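Putative heme binding protein (Tannerella forsythia, PDB 6EU8) probably binds heme as a member of the HmuY-like family of bacterial proteins, with heme-binding properties that differ from those of its Porphyromonas gingivalis relative. Local coordinates at residues I17-Y22 and A72-F76; S42-K48 and S126-G132; E84-E90 and K157-K163. The contacts are given in a common frame with arbitrary orientation. Residue numbers count along the deposited sequence, not the author numbering.

Contact 1: residues I17-Y22 and A72-F76; sequences IDATKY and AIHRF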
loop_
_atom_site.group_PDB
_atom_site.type_symbol
_atom_site.label_atom_id
_atom_site.label_comp_id
_atom_site.label_asym_id
_atom_site.label_seq_id
_atom_site.Cartn_x
_atom_site.Cartn_y
_atom_site.Cartn_z
ATOM N N ILE A 17 -10.673 0.234 -0.279
ATOM C CA ILE A 17 -9.937 0.897 -1.368
ATOM C C ILE A 17 -9.929 0.034 -2.643
ATOM O O ILE A 17 -9.517 -1.129 -2.626
ATOM C CB ILE A 17 -8.461 1.211 -0.963
ATOM C CG1 ILE A 17 -8.384 2.028 0.335
ATOM C CG2 ILE A 17 -7.693 1.862 -2.116
ATOM C CD1 ILE A 17 -9.007 3.409 0.264
ATOM N N ASP A 18 -10.347 0.625 -3.760
ATOM C CA ASP A 18 -10.252 -0.034 -5.064
ATOM C C ASP A 18 -8.852 0.145 -5.636
ATOM O O ASP A 18 -8.565 1.152 -6.292
ATOM C CB ASP A 18 -11.313 0.510 -6.020
ATOM C CG ASP A 18 -11.268 -0.130 -7.391
ATOM O OD1 ASP A 18 -10.369 -0.942 -7.693
ATOM O OD2 ASP A 18 -12.152 0.229 -8.210
ATOM N N ALA A 19 -7.991 -0.843 -5.374
ATOM C CA ALA A 19 -6.603 -0.868 -5.891
ATOM C C ALA A 19 -6.448 -1.919 -6.994
ATOM O O ALA A 19 -5.378 -2.477 -7.182
ATOM C CB ALA A 19 -5.633 -1.118 -4.732
ATOM N N THR A 20 -7.511 -2.145 -7.779
ATOM C CA THR A 20 -7.475 -3.172 -8.823
ATOM C C THR A 20 -6.570 -2.852 -10.020
ATOM O O THR A 20 -6.083 -3.765 -10.678
ATOM C CB THR A 20 -8.908 -3.468 -9.369
ATOM O OG1 THR A 20 -9.502 -2.274 -9.885
ATOM C CG2 THR A 20 -9.756 -4.095 -8.285
ATOM N N LYS A 21 -6.341 -1.573 -10.321
ATOM C CA LYS A 21 -5.578 -1.187 -11.525
ATOM C C LYS A 21 -4.066 -1.216 -11.303
ATOM O O LYS A 21 -3.564 -0.586 -10.344
ATOM C CB LYS A 21 -6.000 0.195 -12.011
ATOM C CG LYS A 21 -7.469 0.233 -12.439
ATOM C CD LYS A 21 -7.860 1.414 -13.301
ATOM C CE LYS A 21 -9.202 1.115 -13.977
ATOM N NZ LYS A 21 -9.793 2.258 -14.729
ATOM N N TYR A 22 -3.330 -1.889 -12.186
ATOM C CA TYR A 22 -1.850 -1.900 -12.135
ATOM C C TYR A 22 -1.200 -0.492 -12.338
ATOM O O TYR A 22 -0.078 -0.244 -11.849
ATOM C CB TYR A 22 -1.285 -2.948 -13.112
ATOM C CG TYR A 22 -1.540 -4.393 -12.689
ATOM C CD1 TYR A 22 -0.676 -5.080 -11.868
ATOM C CD2 TYR A 22 -2.671 -5.075 -13.159
ATOM C CE1 TYR A 22 -0.910 -6.387 -11.467
ATOM C CE2 TYR A 22 -2.912 -6.379 -12.777
ATOM C CZ TYR A 22 -2.044 -7.039 -11.943
ATOM O OH TYR A 22 -2.291 -8.350 -11.544
ATOM N N ALA A 72 -0.396 4.602 1.089
ATOM C CA ALA A 72 -0.846 4.464 -0.306
ATOM C C ALA A 72 -0.781 3.012 -0.746
ATOM O O ALA A 72 0.083 2.257 -0.295
ATOM C CB ALA A 72 -0.034 5.335 -1.231
ATOM N N ILE A 73 -1.725 2.650 -1.620
ATOM C CA ILE A 73 -1.975 1.263 -1.994
ATOM C C ILE A 73 -1.968 1.143 -3.539
ATOM O O ILE A 73 -2.626 1.919 -4.246
ATOM C CB ILE A 73 -3.321 0.761 -1.395
ATOM C CG1 ILE A 73 -3.352 0.962 0.143
ATOM C CG2 ILE A 73 -3.569 -0.720 -1.760
ATOM C CD1 ILE A 73 -4.658 0.517 0.777
ATOM N N HIS A 74 -1.206 0.149 -4.044
ATOM C CA HIS A 74 -1.160 -0.232 -5.461
ATOM C C HIS A 74 -1.287 -1.746 -5.485
ATOM O O HIS A 74 -0.404 -2.417 -5.018
ATOM C CB HIS A 74 0.164 0.182 -6.106
ATOM C CG HIS A 74 0.506 -0.573 -7.377
ATOM N ND1 HIS A 74 1.183 -1.774 -7.377
ATOM C CD2 HIS A 74 0.286 -0.267 -8.681
ATOM C CE1 HIS A 74 1.342 -2.188 -8.617
ATOM N NE2 HIS A 74 0.812 -1.291 -9.423
ATOM N N ARG A 75 -2.382 -2.293 -6.055
ATOM C CA ARG A 75 -2.632 -3.729 -5.930
ATOM C C ARG A 75 -2.464 -4.159 -4.458
ATOM O O ARG A 75 -3.190 -3.598 -3.641
ATOM C CB ARG A 75 -1.751 -4.512 -6.902
ATOM C CG ARG A 75 -1.984 -4.209 -8.386
ATOM C CD ARG A 75 -3.281 -4.797 -8.998
ATOM N NE ARG A 75 -3.422 -6.225 -8.723
ATOM C CZ ARG A 75 -4.458 -6.989 -9.117
ATOM N NH1 ARG A 75 -5.463 -6.466 -9.783
ATOM N NH2 ARG A 75 -4.491 -8.271 -8.787
ATOM N N PHE A 76 -1.580 -5.104 -4.113
ATOM C CA PHE A 76 -1.376 -5.479 -2.692
ATOM C C PHE A 76 -0.118 -4.848 -2.097
ATOM O O PHE A 76 0.268 -5.159 -0.948
ATOM C CB PHE A 76 -1.398 -7.006 -2.498
ATOM C CG PHE A 76 -2.717 -7.684 -2.847
ATOM C CD1 PHE A 76 -3.950 -7.025 -2.786
ATOM C CD2 PHE A 76 -2.698 -9.019 -3.251
ATOM C CE1 PHE A 76 -5.133 -7.680 -3.088
ATOM C CE2 PHE A 76 -3.904 -9.675 -3.569
ATOM C CZ PHE A 76 -5.085 -9.014 -3.485
HETATM O O HOH W 1 -3.696 0.162 -7.626
#
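Two strand ends from different sheets meet here, and the backbones come nearest just where both leave their strands, with the CA atoms of A19 and R75 4.9 Å apart. The hydrogen bond from R75 N to A19 O, at 3.2 Å, is weak, its hydrogen pointing off the line, while R75 CA makes a CA-H...O contact of 3.3 Å with the same A19 O. Water 1 fills the gap, hydrogen-bonded to K21 O at 2.8 Å and to R75 N at 3.2 Å. The positive phi of R75, followed by the angles of F76, fits a type II' turn, which makes 71-74 and 77-80 a tight beta hairpin whose tip is presented to I17-Y22. On the other segment D18 OD1 accepts from T20 N (3.1 Å) in an Asx turn and also from T20 OG1 (2.7 Å), bending the chain off strand 11-18 across that tip. At and just past the strand ends, the two sheets of this all-beta HmuY fold pack by aliphatic groups: I17 CG1 lies 4.0 Å from I73 CD1 and A19 CB 3.6 Å from I73 CG2, with F189 touching both isoleucines. Beyond them, polar groups take over. R75 lays its guanidinium flat on the Y22 ring (centres 4.4 Å apart, planes at 8°), its CD 3.8 Å above the ring centroid in a CH-pi contact, and sends NH1 to T20 O at 2.9 Å; NH2 holds a malonate ion, probably from the crystallisation liquor. H74 NE2 donates to Y22 O at 2.8 Å, while its ND1 is hydrogen-bonded to D77.

Contact 2: residues S42-K48 and S126-G132; sequences SEWHVMK and SKFTVAG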
loop_
_atom_site.group_PDB
_atom_site.type_symbol
_atom_site.label_atom_id
_atom_site.label_comp_id
_atom_site.label_asym_id
_atom_site.label_seq_id
_atom_site.Cartn_x
_atom_site.Cartn_y
_atom_site.Cartn_z
ATOM N N SER A 42 6.512 7.428 -12.117
ATOM C CA SER A 42 7.851 7.074 -12.559
ATOM C C SER A 42 7.942 6.963 -14.102
ATOM O O SER A 42 6.923 6.930 -14.787
ATOM C CB SER A 42 8.294 5.780 -11.875
ATOM O OG SER A 42 7.625 4.649 -12.382
ATOM N N GLU A 43 9.167 6.894 -14.624
ATOM C CA GLU A 43 9.353 6.496 -16.014
ATOM C C GLU A 43 9.050 4.973 -16.091
ATOM O O GLU A 43 9.574 4.200 -15.305
ATOM C CB GLU A 43 10.766 6.806 -16.534
ATOM C CG GLU A 43 10.936 6.420 -17.987
ATOM C CD GLU A 43 12.287 6.822 -18.531
ATOM O OE1 GLU A 43 13.272 6.057 -18.360
ATOM O OE2 GLU A 43 12.340 7.954 -19.088
ATOM N N TRP A 44 8.162 4.577 -17.003
ATOM C CA TRP A 44 7.795 3.142 -17.085
ATOM C C TRP A 44 8.667 2.442 -18.113
ATOM O O TRP A 44 9.054 3.040 -19.129
ATOM C CB TRP A 44 6.341 2.977 -17.421
ATOM C CG TRP A 44 5.346 3.402 -16.349
ATOM C CD1 TRP A 44 5.613 3.998 -15.136
ATOM C CD2 TRP A 44 3.926 3.339 -16.454
ATOM N NE1 TRP A 44 4.433 4.259 -14.473
ATOM C CE2 TRP A 44 3.381 3.857 -15.251
ATOM C CE3 TRP A 44 3.056 2.847 -17.436
ATOM C CZ2 TRP A 44 1.991 3.943 -15.024
ATOM C CZ3 TRP A 44 1.688 2.934 -17.220
ATOM C CH2 TRP A 44 1.166 3.440 -16.015
ATOM N N HIS A 45 8.985 1.181 -17.830
ATOM C CA HIS A 45 9.962 0.430 -18.602
ATOM C C HIS A 45 9.317 -0.867 -19.088
ATOM O O HIS A 45 8.819 -1.675 -18.266
ATOM C CB HIS A 45 11.228 0.181 -17.791
ATOM C CG HIS A 45 12.004 1.445 -17.505
ATOM N ND1 HIS A 45 12.836 1.581 -16.428
ATOM C CD2 HIS A 45 12.089 2.604 -18.202
ATOM C CE1 HIS A 45 13.376 2.793 -16.437
ATOM N NE2 HIS A 45 12.928 3.437 -17.500
ATOM N N VAL A 46 9.289 -1.016 -20.425
ATOM C CA VAL A 46 8.728 -2.236 -21.071
ATOM C C VAL A 46 9.836 -3.268 -21.130
ATOM O O VAL A 46 10.919 -3.019 -21.678
ATOM C CB VAL A 46 8.165 -1.924 -22.467
ATOM C CG1 VAL A 46 7.645 -3.183 -23.173
ATOM C CG2 VAL A 46 7.064 -0.903 -22.396
ATOM N N MET A 47 9.598 -4.421 -20.509
ATOM C CA MET A 47 10.549 -5.533 -20.506
ATOM C C MET A 47 10.088 -6.498 -21.592
ATOM O O MET A 47 8.911 -6.853 -21.645
ATOM C CB MET A 47 10.542 -6.262 -19.165
ATOM C CG MET A 47 10.997 -5.434 -18.002
ATOM S SD MET A 47 12.740 -4.993 -18.215
ATOM C CE MET A 47 12.671 -3.508 -17.254
ATOM N N LYS A 48 11.006 -6.866 -22.488
ATOM C CA LYS A 48 10.725 -7.803 -23.586
ATOM C C LYS A 48 11.889 -8.787 -23.614
ATOM O O LYS A 48 13.052 -8.381 -23.685
ATOM C CB LYS A 48 10.606 -7.048 -24.920
ATOM C CG LYS A 48 10.662 -7.915 -26.185
ATOM C CD LYS A 48 9.304 -8.492 -26.531
ATOM C CE LYS A 48 9.423 -9.530 -27.647
ATOM N NZ LYS A 48 8.076 -10.046 -27.991
ATOM N N SER A 126 6.370 -12.658 -23.886
ATOM C CA SER A 126 7.372 -12.336 -22.885
ATOM C C SER A 126 7.539 -10.820 -22.674
ATOM O O SER A 126 8.666 -10.331 -22.607
ATOM C CB SER A 126 8.700 -13.008 -23.210
ATOM O OG SER A 126 8.498 -14.419 -23.328
ATOM N N LYS A 127 6.414 -10.124 -22.559
ATOM C CA LYS A 127 6.394 -8.655 -22.440
ATOM C C LYS A 127 5.500 -8.206 -21.295
ATOM O O LYS A 127 4.355 -8.647 -21.146
ATOM C CB LYS A 127 5.920 -8.017 -23.737
ATOM C CG LYS A 127 5.837 -6.496 -23.699
ATOM C CD LYS A 127 5.995 -5.883 -25.079
ATOM C CE LYS A 127 4.827 -6.214 -25.960
ATOM N NZ LYS A 127 4.983 -5.456 -27.234
ATOM N N PHE A 128 6.013 -7.251 -20.501
ATOM C CA PHE A 128 5.219 -6.642 -19.418
ATOM C C PHE A 128 5.891 -5.307 -19.035
ATOM O O PHE A 128 7.016 -5.066 -19.465
ATOM C CB PHE A 128 5.089 -7.548 -18.197
ATOM C CG PHE A 128 6.399 -8.006 -17.613
ATOM C CD1 PHE A 128 7.091 -7.229 -16.681
ATOM C CD2 PHE A 128 6.963 -9.251 -17.986
ATOM C CE1 PHE A 128 8.319 -7.646 -16.181
ATOM C CE2 PHE A 128 8.182 -9.665 -17.465
ATOM C CZ PHE A 128 8.859 -8.876 -16.552
ATOM N N THR A 129 5.169 -4.461 -18.300
ATOM C CA THR A 129 5.671 -3.091 -17.976
ATOM C C THR A 129 5.846 -2.918 -16.468
ATOM O O THR A 129 4.954 -3.258 -15.683
ATOM C CB THR A 129 4.707 -2.036 -18.517
ATOM O OG1 THR A 129 4.423 -2.332 -19.900
ATOM C CG2 THR A 129 5.323 -0.600 -18.461
ATOM N N VAL A 130 6.986 -2.357 -16.073
ATOM C CA VAL A 130 7.318 -2.077 -14.650
ATOM C C VAL A 130 7.617 -0.588 -14.403
ATOM O O VAL A 130 8.039 0.139 -15.285
ATOM C CB VAL A 130 8.504 -2.909 -14.164
ATOM C CG1 VAL A 130 8.132 -4.403 -14.122
ATOM C CG2 VAL A 130 9.733 -2.725 -15.040
ATOM N N ALA A 131 7.403 -0.169 -13.155
ATOM C CA ALA A 131 7.782 1.186 -12.700
ATOM C C ALA A 131 9.296 1.298 -12.647
ATOM O O ALA A 131 9.965 0.445 -12.077
ATOM C CB ALA A 131 7.180 1.441 -11.344
ATOM N N GLY A 132 9.872 2.359 -13.232
ATOM C CA GLY A 132 11.342 2.517 -13.157
ATOM C C GLY A 132 11.868 2.551 -11.727
ATOM O O GLY A 132 12.896 1.946 -11.405
HETATM O O HOH W 2 6.176 -7.962 -28.667
#
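The second strand of this antiparallel pair starts directly where a helix ends: S126, with positive phi, is the C-prime residue of the Schellman motif that closes helix 120-124, and its O receives a CA-H...O contact from K48 CA at 3.4 Å. K127 then faces K48 in a non-hydrogen-bonded pair; its CD rests 3.7 Å from V46 CG1. F128 exchanges both backbone bonds with M47 (M47 N to F128 O 2.9 Å, F128 N to M47 O 3.1 Å), and M47 CB sits over its ring, 4.2 Å from the centroid. T129, opposite V46, brings CG2 to 3.9 Å from W44 CB. At V130 the pairing with H45 repeats, V130 N to H45 O and H45 N to V130 O both measuring 2.9 Å, and V130 CG2 meets M47 CE at 3.8 Å. A131 lies across from W44, and G132 N donates to E43 O at 2.8 Å; a CB here would clash with that same oxygen. This pairing is one edge-to-edge seam of the large antiparallel sheet, with 51-56 continuing beyond 44-48. The polar ends are well supplied: H45 NE2 donates to E43 OE1 at 2.8 Å and ND1 is bonded to D112, two acidic partners consistent with a charged imidazole, while K48 NZ bonds K125 O and shares water 2 (2.9 Å) with K127 NZ (3.1 Å), one acceptor between two like charges.

Contact 3: residues E84-E90 and K157-K163; sequences EAIATKE and KSVFVVK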
loop_
_atom_site.group_PDB
_atom_site.type_symbol
_atom_site.label_atom_id
_atom_site.label_comp_id
_atom_site.label_asym_id
_atom_site.label_seq_id
_atom_site.Cartn_x
_atom_site.Cartn_y
_atom_site.Cartn_z
ATOM N N GLU A 84 7.164 4.670 9.013
ATOM C CA GLU A 84 7.825 3.416 9.394
ATOM C C GLU A 84 6.848 2.501 10.113
ATOM O O GLU A 84 5.894 2.987 10.754
ATOM C CB GLU A 84 9.113 3.693 10.194
ATOM C CG GLU A 84 8.912 4.519 11.468
ATOM C CD GLU A 84 10.217 4.912 12.172
ATOM O OE1 GLU A 84 11.321 4.602 11.684
ATOM O OE2 GLU A 84 10.119 5.521 13.247
ATOM N N ALA A 85 7.059 1.180 9.978
ATOM C CA ALA A 85 6.088 0.186 10.465
ATOM C C ALA A 85 6.706 -1.024 11.166
ATOM O O ALA A 85 7.848 -1.381 10.905
ATOM C CB ALA A 85 5.250 -0.309 9.271
ATOM N N ILE A 86 5.909 -1.622 12.064
ATOM C CA ILE A 86 6.114 -2.966 12.643
ATOM C C ILE A 86 4.863 -3.810 12.547
ATOM O O ILE A 86 3.750 -3.297 12.471
ATOM C CB ILE A 86 6.511 -2.966 14.163
ATOM C CG1 ILE A 86 5.418 -2.325 15.037
ATOM C CG2 ILE A 86 7.831 -2.282 14.354
ATOM C CD1 ILE A 86 5.688 -2.433 16.531
ATOM N N ALA A 87 5.071 -5.136 12.517
ATOM C CA ALA A 87 4.010 -6.104 12.731
ATOM C C ALA A 87 4.095 -6.583 14.172
ATOM O O ALA A 87 5.086 -7.212 14.554
ATOM C CB ALA A 87 4.127 -7.294 11.785
ATOM N N THR A 88 3.051 -6.291 14.922
ATOM C CA THR A 88 2.938 -6.786 16.295
ATOM C C THR A 88 2.513 -8.245 16.289
ATOM O O THR A 88 2.029 -8.765 15.272
ATOM C CB THR A 88 1.934 -5.993 17.161
ATOM O OG1 THR A 88 0.577 -6.351 16.881
ATOM C CG2 THR A 88 2.111 -4.467 17.046
ATOM N N LYS A 89 2.656 -8.885 17.441
ATOM C CA LYS A 89 2.125 -10.229 17.679
ATOM C C LYS A 89 0.657 -10.264 18.044
ATOM O O LYS A 89 0.092 -11.352 18.195
ATOM C CB LYS A 89 2.939 -10.928 18.781
ATOM C CG LYS A 89 2.661 -10.437 20.203
ATOM C CD LYS A 89 3.451 -11.259 21.227
ATOM C CE LYS A 89 3.439 -10.617 22.615
ATOM N NZ LYS A 89 2.111 -10.602 23.304
ATOM N N GLU A 90 0.023 -9.105 18.213
ATOM C CA GLU A 90 -1.349 -9.026 18.668
ATOM C C GLU A 90 -2.344 -9.146 17.525
ATOM O O GLU A 90 -2.025 -8.804 16.365
ATOM C CB GLU A 90 -1.605 -7.711 19.446
ATOM C CG GLU A 90 -0.618 -7.419 20.586
ATOM C CD GLU A 90 -0.555 -8.495 21.681
ATOM O OE1 GLU A 90 -1.548 -9.228 21.874
ATOM O OE2 GLU A 90 0.504 -8.611 22.336
ATOM N N LYS A 157 -3.238 -12.229 10.296
ATOM C CA LYS A 157 -4.138 -11.798 11.382
ATOM C C LYS A 157 -3.474 -10.772 12.317
ATOM O O LYS A 157 -4.094 -10.410 13.337
ATOM C CB LYS A 157 -4.578 -13.025 12.184
ATOM C CG LYS A 157 -5.346 -14.056 11.384
ATOM C CD LYS A 157 -6.686 -13.498 10.975
ATOM C CE LYS A 157 -7.815 -14.521 10.945
ATOM N NZ LYS A 157 -7.903 -15.217 9.632
ATOM N N SER A 158 -2.250 -10.321 12.003
ATOM C CA SER A 158 -1.509 -9.376 12.858
ATOM C C SER A 158 -2.061 -7.946 12.799
ATOM O O SER A 158 -2.505 -7.460 11.758
ATOM C CB SER A 158 -0.027 -9.351 12.501
ATOM O OG SER A 158 0.561 -10.651 12.564
ATOM N N VAL A 159 -2.022 -7.276 13.959
ATOM C CA VAL A 159 -2.170 -5.808 14.024
ATOM C C VAL A 159 -0.815 -5.180 13.699
ATOM O O VAL A 159 0.200 -5.481 14.337
ATOM C CB VAL A 159 -2.636 -5.332 15.439
ATOM C CG1 VAL A 159 -2.697 -3.808 15.543
ATOM C CG2 VAL A 159 -4.035 -5.866 15.734
ATOM N N PHE A 160 -0.803 -4.303 12.680
ATOM C CA PHE A 160 0.349 -3.473 12.334
ATOM C C PHE A 160 0.285 -2.118 13.049
ATOM O O PHE A 160 -0.802 -1.609 13.319
ATOM C CB PHE A 160 0.474 -3.251 10.789
ATOM C CG PHE A 160 0.693 -4.524 10.010
ATOM C CD1 PHE A 160 -0.383 -5.306 9.625
ATOM C CD2 PHE A 160 1.959 -4.920 9.657
ATOM C CE1 PHE A 160 -0.199 -6.522 8.923
ATOM C CE2 PHE A 160 2.156 -6.112 8.941
ATOM C CZ PHE A 160 1.076 -6.909 8.572
ATOM N N VAL A 161 1.452 -1.573 13.360
ATOM C CA VAL A 161 1.532 -0.193 13.842
ATOM C C VAL A 161 2.437 0.599 12.896
ATOM O O VAL A 161 3.553 0.184 12.599
ATOM C CB VAL A 161 2.018 -0.091 15.301
ATOM C CG1 VAL A 161 2.027 1.389 15.717
ATOM C CG2 VAL A 161 1.098 -0.904 16.240
ATOM N N VAL A 162 1.940 1.746 12.452
ATOM C CA VAL A 162 2.658 2.633 11.548
ATOM C C VAL A 162 2.809 4.013 12.205
ATOM O O VAL A 162 1.806 4.591 12.628
ATOM C CB VAL A 162 1.922 2.798 10.205
ATOM C CG1 VAL A 162 2.826 3.462 9.182
ATOM C CG2 VAL A 162 1.455 1.440 9.648
ATOM N N LYS A 163 4.046 4.505 12.231
ATOM C CA LYS A 163 4.392 5.867 12.725
ATOM C C LYS A 163 4.586 6.798 11.548
ATOM O O LYS A 163 5.332 6.443 10.599
ATOM C CB LYS A 163 5.719 5.850 13.506
ATOM C CG LYS A 163 5.738 5.008 14.764
ATOM C CD LYS A 163 7.147 4.631 15.248
ATOM C CE LYS A 163 7.878 5.763 15.935
ATOM N NZ LYS A 163 8.956 5.199 16.792
#
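Small residues on 84-87 meet larger ones on 160-163. On one face two alanines leave hollows: the F160 ring comes up beside A87, F160 CE2 lying 3.7 Å from A87 CB, and V162 CG2 comes to 4.2 Å from A85 CB. The other face is more evenly filled, I86 CG1 lying 4.1 Å from V161 CB and T88 CG2 covering V161 CG2 at 3.8 Å. Backbone bonds of 2.8 to 3.0 Å join E84 with K163 and I86 with V161, N to O in both directions. Past A87 the chain bows outward at K89: T88 N (3.0 Å) and T88 OG1 (2.7 Å) both give to V159 O, E90 N returns to T88 OG1 (3.1 Å) in an ST turn, and V159 N reaches E90 O at 2.9 Å. The seam lies inside the large antiparallel sheet, 84-87 pairing on with 105-111 and 160-163 with 169-178; past the last strand pair the T88 turn keeps the segments hydrogen-bonded. The one salt bridge across it, E84 OE2 to K163 NZ, is long (3.7 Å), and K163 also makes a cation-pi contact with Y104, so backbone bonds and apolar fit probably carry most of the pairing.

Overall arrangement
From the N terminus, the chain first closes on itself at contact 1, when 72-76 returns to 17-22 after 49 intervening residues. Contact 2 has opened by then at 42-48 and closes at 126-132, so these two loops cross. Contact 3 opens at 84-90, after contact 1 has closed and while contact 2 is still open, and closes last at 157-163: it follows contact 1 in series but crosses contact 2. Contact 1, near the chain's centre, joins the four-stranded sheet to the large one; contacts 2 and 3 pair strands within the large sheet on opposite sides of that centre, their own centres 32 Å apart.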